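Formate dehydrogenase (Staphylococcus aureus, PDB 6TTB) probably catalyses the NAD-dependent oxidation of formate to carbon dioxide, binding the dinucleotide in a Rossmann-type domain of a two-chain assembly. Local coordinates at residues I343-R346 with F347-H350; P306-A309 with D310-W313; N255-D258 with K259-S263. All blocks are in the same frame, centred on the assembly; numbering follows the deposited sequence.

Contact 1 of 3, residues I343-R346 with F347-H350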
loop_
_atom_site.group_PDB
_atom_site.type_symbol
_atom_site.label_atom_id
_atom_site.label_comp_id
_atom_site.label_asym_id
_atom_site.label_seq_id
_atom_site.Cartn_x
_atom_site.Cartn_y
_atom_site.Cartn_z
ATOM N N ILE A 343 -12.282 31.566 4.242
ATOM C CA ILE A 343 -11.473 32.547 3.535
ATOM C C ILE A 343 -12.381 33.622 2.949
ATOM O O ILE A 343 -12.203 34.803 3.248
ATOM C CB ILE A 343 -10.641 31.839 2.455
ATOM C CG1 ILE A 343 -9.299 31.352 3.015
ATOM C CG2 ILE A 343 -10.480 32.697 1.216
ATOM C CD1 ILE A 343 -8.840 30.024 2.425
ATOM N N LEU A 344 -13.313 33.197 2.070
ATOM C CA LEU A 344 -14.226 34.102 1.380
ATOM C C LEU A 344 -14.949 35.014 2.384
ATOM O O LEU A 344 -15.235 36.165 2.081
ATOM C CB LEU A 344 -15.234 33.287 0.599
ATOM C CG LEU A 344 -14.671 32.413 -0.511
ATOM C CD1 LEU A 344 -15.794 31.652 -1.198
ATOM C CD2 LEU A 344 -13.929 33.230 -1.530
ATOM N N GLU A 345 -15.264 34.485 3.570
ATOM C CA GLU A 345 -15.917 35.262 4.610
ATOM C C GLU A 345 -14.968 36.407 5.048
ATOM O O GLU A 345 -15.244 37.597 4.809
ATOM C CB GLU A 345 -16.384 34.307 5.717
ATOM C CG GLU A 345 -17.546 34.824 6.521
ATOM C CD GLU A 345 -18.781 35.129 5.702
ATOM O OE1 GLU A 345 -19.573 34.213 5.518
ATOM O OE2 GLU A 345 -18.931 36.290 5.229
ATOM N N ARG A 346 -13.787 36.038 5.564
ATOM C CA ARG A 346 -12.794 37.042 5.923
ATOM C C ARG A 346 -12.542 38.017 4.754
ATOM O O ARG A 346 -12.576 39.228 4.921
ATOM C CB ARG A 346 -11.494 36.365 6.343
ATOM C CG ARG A 346 -11.675 35.333 7.433
ATOM C CD ARG A 346 -10.337 35.045 8.078
ATOM N NE ARG A 346 -10.445 33.881 8.967
ATOM C CZ ARG A 346 -9.712 33.714 10.058
ATOM N NH1 ARG A 346 -8.749 34.580 10.357
ATOM N NH2 ARG A 346 -9.875 32.644 10.795
ATOM N N PHE A 347 -12.281 37.485 3.561
ATOM C CA PHE A 347 -12.072 38.342 2.411
ATOM C C PHE A 347 -13.149 39.416 2.347
ATOM O O PHE A 347 -12.827 40.587 2.241
ATOM C CB PHE A 347 -12.049 37.522 1.123
ATOM C CG PHE A 347 -11.754 38.332 -0.110
ATOM C CD1 PHE A 347 -10.610 39.084 -0.192
ATOM C CD2 PHE A 347 -12.687 38.445 -1.121
ATOM C CE1 PHE A 347 -10.364 39.884 -1.281
ATOM C CE2 PHE A 347 -12.476 39.297 -2.189
ATOM C CZ PHE A 347 -11.313 40.011 -2.258
ATOM N N PHE A 348 -14.428 39.007 2.400
ATOM C CA PHE A 348 -15.509 39.899 2.060
ATOM C C PHE A 348 -15.659 40.919 3.146
ATOM O O PHE A 348 -16.379 41.889 2.955
ATOM C CB PHE A 348 -16.867 39.226 2.019
ATOM C CG PHE A 348 -17.035 38.258 0.903
ATOM C CD1 PHE A 348 -16.548 38.553 -0.370
ATOM C CD2 PHE A 348 -17.625 37.017 1.112
ATOM C CE1 PHE A 348 -16.666 37.628 -1.418
ATOM C CE2 PHE A 348 -17.808 36.121 0.044
ATOM C CZ PHE A 348 -17.318 36.419 -1.219
ATOM N N ASN A 349 -15.028 40.703 4.301
ATOM C CA ASN A 349 -15.038 41.821 5.230
ATOM C C ASN A 349 -13.686 41.958 5.896
ATOM O O ASN A 349 -13.582 42.059 7.114
ATOM C CB ASN A 349 -16.282 41.844 6.105
ATOM C CG ASN A 349 -16.618 40.441 6.475
ATOM O OD1 ASN A 349 -15.703 39.717 6.797
ATOM N ND2 ASN A 349 -17.847 40.008 6.266
ATOM N N HIS A 350 -12.662 42.059 5.053
ATOM C CA HIS A 350 -11.465 42.781 5.431
ATOM C C HIS A 350 -10.997 42.304 6.809
ATOM O O HIS A 350 -10.432 43.065 7.571
ATOM C CB HIS A 350 -11.707 44.300 5.309
ATOM C CG HIS A 350 -12.027 44.741 3.908
ATOM N ND1 HIS A 350 -13.346 44.798 3.403
ATOM C CD2 HIS A 350 -11.244 45.092 2.873
ATOM C CE1 HIS A 350 -13.325 45.189 2.124
ATOM N NE2 HIS A 350 -12.081 45.360 1.779
#
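F347 and F348 close the last turn of helix 330-348 by reaching back with their amides, F347 N to I343 O at 2.7 Å and F348 N to L344 O, whose place in the model is less sure. The first of these bonds is almost straight, with an N-H...O angle of 178°. N349 then leaves helical geometry. N349 N bonds to R346 O at 2.9 Å and also, less closely, to E345 O. H350 has positive phi and is the C-prime residue of a Schellman motif. H350 N bonds to F347 O, and R346 O accepts from E351 N. The chain is thus turned off the helix axis.

The main side-chain pair is L344 with F348. The ring of F348 lies back along the helix because CG stands anti to the carbonyl carbon (chi1 -68°). This places F348 CE2 3.9 Å from L344 CB. L344 CA lies over one face of the F348 ring, offset toward the rim. F347 takes the other course. Its CG is anti to the backbone N (chi1 -177°), and its ring leads away from I343-R346, while F347 CB stays 3.5 Å from I343 O. The charged chains have their partners elsewhere. E345 bends at chi2 and forms a salt bridge with R66. R346 runs extended to a salt bridge with D342 and a hydrogen bond to P352 O.

L344 packs on L59 and L63 of helix 59-64 and also meets I115 and I91. F347 lies on L113 and V89, and F348 stacks with H68. The helix end therefore covers strands 89-92 and 113-116 of the five-stranded parallel sheet, beside helix 59-64.

Contact 2 of 3, residues P306-A309 with D310-W313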
loop_
_atom_site.group_PDB
_atom_site.type_symbol
_atom_site.label_atom_id
_atom_site.label_comp_id
_atom_site.label_asym_id
_atom_site.label_seq_id
_atom_site.Cartn_x
_atom_site.Cartn_y
_atom_site.Cartn_z
ATOM N N PRO A 306 -3.588 18.716 -15.164
ATOM C CA PRO A 306 -3.776 17.256 -15.189
ATOM C C PRO A 306 -2.646 16.588 -15.937
ATOM O O PRO A 306 -2.101 17.156 -16.828
ATOM C CB PRO A 306 -5.082 17.018 -15.928
ATOM C CG PRO A 306 -5.801 18.396 -15.843
ATOM C CD PRO A 306 -4.709 19.459 -15.752
ATOM N N ALA A 307 -2.271 15.396 -15.512
ATOM C CA ALA A 307 -1.361 14.561 -16.260
ATOM C C ALA A 307 -1.934 14.300 -17.656
ATOM O O ALA A 307 -3.062 13.825 -17.824
ATOM C CB ALA A 307 -1.078 13.290 -15.499
ATOM N N PRO A 308 -1.175 14.649 -18.707
ATOM C CA PRO A 308 -1.606 14.359 -20.063
ATOM C C PRO A 308 -1.794 12.856 -20.145
ATOM O O PRO A 308 -1.080 12.097 -19.435
ATOM C CB PRO A 308 -0.434 14.830 -20.956
ATOM C CG PRO A 308 0.294 15.844 -20.102
ATOM C CD PRO A 308 0.069 15.435 -18.638
ATOM N N ALA A 309 -2.732 12.436 -21.033
ATOM C CA ALA A 309 -3.109 11.040 -21.123
ATOM C C ALA A 309 -1.888 10.134 -21.374
ATOM O O ALA A 309 -1.900 8.948 -20.966
ATOM C CB ALA A 309 -4.139 10.848 -22.160
ATOM N N ASP A 310 -0.845 10.662 -22.023
ATOM C CA ASP A 310 0.268 9.784 -22.374
ATOM C C ASP A 310 1.464 10.064 -21.449
ATOM O O ASP A 310 2.613 9.841 -21.841
ATOM C CB ASP A 310 0.766 9.990 -23.807
ATOM C CG ASP A 310 -0.314 9.885 -24.900
ATOM O OD1 ASP A 310 -0.755 8.692 -25.170
ATOM O OD2 ASP A 310 -0.745 11.024 -25.510
ATOM N N HIS A 311 1.218 10.621 -20.243
ATOM C CA HIS A 311 2.353 10.882 -19.384
ATOM C C HIS A 311 3.092 9.561 -19.168
ATOM O O HIS A 311 2.483 8.557 -18.770
ATOM C CB HIS A 311 1.886 11.504 -18.091
ATOM C CG HIS A 311 2.946 12.145 -17.281
ATOM N ND1 HIS A 311 3.999 11.404 -16.738
ATOM C CD2 HIS A 311 3.106 13.473 -16.872
ATOM C CE1 HIS A 311 4.776 12.224 -15.999
ATOM N NE2 HIS A 311 4.233 13.553 -16.087
ATOM N N PRO A 312 4.434 9.511 -19.362
ATOM C CA PRO A 312 5.163 8.251 -19.246
ATOM C C PRO A 312 5.129 7.650 -17.829
ATOM O O PRO A 312 5.371 6.472 -17.652
ATOM C CB PRO A 312 6.573 8.608 -19.671
ATOM C CG PRO A 312 6.723 10.092 -19.362
ATOM C CD PRO A 312 5.328 10.677 -19.448
ATOM N N TRP A 313 4.787 8.454 -16.821
ATOM C CA TRP A 313 4.670 7.936 -15.460
ATOM C C TRP A 313 3.483 6.982 -15.342
ATOM O O TRP A 313 3.381 6.249 -14.385
ATOM C CB TRP A 313 4.565 9.073 -14.435
ATOM C CG TRP A 313 5.880 9.708 -14.098
ATOM C CD1 TRP A 313 7.087 9.429 -14.664
ATOM C CD2 TRP A 313 6.110 10.752 -13.124
ATOM N NE1 TRP A 313 8.057 10.247 -14.131
ATOM C CE2 TRP A 313 7.489 11.066 -13.180
ATOM C CE3 TRP A 313 5.316 11.384 -12.153
ATOM C CZ2 TRP A 313 8.068 12.041 -12.358
ATOM C CZ3 TRP A 313 5.862 12.403 -11.404
ATOM C CH2 TRP A 313 7.232 12.698 -11.483
#
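H311 folds back against A307 and P308, and its side chain carries the contact. H311 CB sits 3.3 Å from P308 O and 4.3 Å from A307 CB. From there CG leaves anti to the backbone N (chi1 -164°), which turns the imidazole back beside the chain that precedes the turn. CD2 is the ring atom nearest the proline. H311 CD2 lies 4.0 Å from P308 CD, which comes in at the ring edge, near the ring plane. On the other branch H311 ND1 accepts a hydrogen bond from W313 N at 3.1 Å. The donor lies in the imidazole plane and the N-H...N angle is 161°. H311 CE1 stands 3.3 Å above the indole plane of W313, toward the rim of that ring. At the tip, NE2 is hydrogen-bonded to Y303 O, and W302 adds an edge-to-face contact with the ring. Both ring nitrogens thus have backbone partners, which probably holds the rotation of this buried ring.

The backbone of the same residues forms a turn. H311 N bonds to P308 O at 2.8 Å. P308 O also accepts from R314 NE. A307 packs on W174 of the second subunit. The arrangement is a type I beta turn, P308 to H311, in the loop between strands 294-299 and 319-321 of the Rossmann-type domain.

Contact 3 of 3, residues N255-D258 with K259-S263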
loop_
_atom_site.group_PDB
_atom_site.type_symbol
_atom_site.label_atom_id
_atom_site.label_comp_id
_atom_site.label_asym_id
_atom_site.label_seq_id
_atom_site.Cartn_x
_atom_site.Cartn_y
_atom_site.Cartn_z
ATOM N N ASN A 255 13.216 20.013 -9.472
ATOM C CA ASN A 255 14.071 19.091 -10.190
ATOM C C ASN A 255 15.215 18.507 -9.341
ATOM O O ASN A 255 16.160 17.975 -9.894
ATOM C CB ASN A 255 14.684 19.730 -11.399
ATOM C CG ASN A 255 14.818 18.698 -12.488
ATOM O OD1 ASN A 255 13.868 17.951 -12.749
ATOM N ND2 ASN A 255 15.973 18.609 -13.101
ATOM N N LEU A 256 15.061 18.478 -7.996
ATOM C CA LEU A 256 16.099 17.980 -7.108
ATOM C C LEU A 256 16.418 16.536 -7.387
ATOM O O LEU A 256 17.527 16.172 -7.274
ATOM C CB LEU A 256 15.687 18.122 -5.649
ATOM C CG LEU A 256 16.721 17.565 -4.653
ATOM C CD1 LEU A 256 18.167 18.068 -4.980
ATOM C CD2 LEU A 256 16.334 17.871 -3.210
ATOM N N PHE A 257 15.431 15.675 -7.532
ATOM C CA PHE A 257 15.752 14.251 -7.740
ATOM C C PHE A 257 15.910 14.018 -9.229
ATOM O O PHE A 257 14.909 13.719 -9.871
ATOM C CB PHE A 257 14.643 13.372 -7.176
ATOM C CG PHE A 257 14.622 13.276 -5.687
ATOM C CD1 PHE A 257 14.154 14.323 -4.910
ATOM C CD2 PHE A 257 15.077 12.135 -5.043
ATOM C CE1 PHE A 257 14.246 14.272 -3.516
ATOM C CE2 PHE A 257 15.105 12.066 -3.646
ATOM C CZ PHE A 257 14.670 13.133 -2.888
ATOM N N ASP A 258 17.041 14.528 -9.782
ATOM C CA ASP A 258 17.374 14.442 -11.217
ATOM C C ASP A 258 18.135 13.160 -11.482
ATOM O O ASP A 258 18.129 12.277 -10.650
ATOM C CB ASP A 258 18.203 15.627 -11.732
ATOM C CG ASP A 258 19.451 15.941 -10.892
ATOM O OD1 ASP A 258 19.589 15.335 -9.827
ATOM O OD2 ASP A 258 20.273 16.869 -11.307
ATOM N N LYS A 259 18.808 13.065 -12.628
ATOM C CA LYS A 259 19.534 11.832 -12.902
ATOM C C LYS A 259 20.537 11.578 -11.782
ATOM O O LYS A 259 20.736 10.432 -11.357
ATOM C CB LYS A 259 20.245 11.780 -14.243
ATOM C CG LYS A 259 20.906 10.413 -14.419
ATOM C CD LYS A 259 21.988 10.192 -15.567
ATOM C CE LYS A 259 22.533 8.762 -15.519
ATOM N NZ LYS A 259 22.985 8.234 -16.841
ATOM N N ASP A 260 21.097 12.673 -11.253
ATOM C CA ASP A 260 22.274 12.590 -10.400
ATOM C C ASP A 260 21.936 11.984 -9.065
ATOM O O ASP A 260 22.647 11.068 -8.601
ATOM C CB ASP A 260 22.793 13.965 -10.074
ATOM C CG ASP A 260 23.744 14.452 -11.148
ATOM O OD1 ASP A 260 24.215 13.582 -11.970
ATOM O OD2 ASP A 260 24.027 15.672 -11.164
ATOM N N VAL A 261 20.889 12.583 -8.431
ATOM C CA VAL A 261 20.326 12.138 -7.167
ATOM C C VAL A 261 19.746 10.714 -7.285
ATOM O O VAL A 261 20.053 9.864 -6.471
ATOM C CB VAL A 261 19.247 13.079 -6.614
ATOM C CG1 VAL A 261 18.782 12.552 -5.265
ATOM C CG2 VAL A 261 19.682 14.519 -6.503
ATOM N N LEU A 262 18.813 10.479 -8.217
ATOM C CA LEU A 262 18.376 9.109 -8.422
ATOM C C LEU A 262 19.608 8.240 -8.390
ATOM O O LEU A 262 19.652 7.322 -7.620
ATOM C CB LEU A 262 17.634 8.974 -9.756
ATOM C CG LEU A 262 16.342 9.784 -9.838
ATOM C CD1 LEU A 262 15.579 9.547 -11.129
ATOM C CD2 LEU A 262 15.447 9.523 -8.623
ATOM N N SER A 263 20.621 8.563 -9.207
ATOM C CA SER A 263 21.826 7.735 -9.340
ATOM C C SER A 263 22.439 7.341 -7.968
ATOM O O SER A 263 22.933 6.253 -7.817
ATOM C CB SER A 263 22.870 8.382 -10.309
#
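D258 caps the helix that starts at K259 with its side-chain carboxylate. D258 OD1 accepts from V261 N at 3.3 Å and from D260 N at 3.4 Å. Both bonds are weak, though the first is nearly straight at 177°. CG sits between the backbone N and the carbonyl carbon (chi1 51°), which brings the carboxylate over the open amides of the first turn. The backbone of D258 also joins the helix, as L262 N bonds to D258 O at 3.1 Å.

Two like charges lie close: D258 OD2 and D260 OD2 are 3.9 Å apart. Their carboxylate planes are steeply turned, 77° apart. This closeness is probably unfavourable.

Apolar contacts fill the inner side. V261 spreads its two methyls. V261 CG1 meets F257 CD2 at 3.7 Å. V261 CG2 meets L256 CD1 at 4.1 Å. L262 CD2 comes to the edge of the F257 ring and lies 4.2 Å from F257 CB. L262 also packs on A284 and A288 of helix 282-291, and V261 on V237. The whole is an aspartate N-cap at the end of an inverse gamma turn centred on F257, in the NAD-binding domain, with the side chain of L256 about 5 Å from the bound NAD.

How the contacts relate
Along the chain the contacts come in the order 3, 2, 1. They run in series, and none nests in or crosses another. Each closes a local turn. Contact 3 starts helix 259-264 after the loop from strand 242-245. Contact 2 turns the loop between strands 294-299 and 319-321. Contact 1 ends helix 330-348. Contacts 2 and 3 belong to the NAD-binding domain, with nearest atoms about 7 Å apart, and both have side chains on helix 282-291. Contact 1 packs against the other, five-stranded parallel sheet, its centre about 42 Å from that of contact 3, across the chain's centre. Contact 2 alone reaches the second subunit.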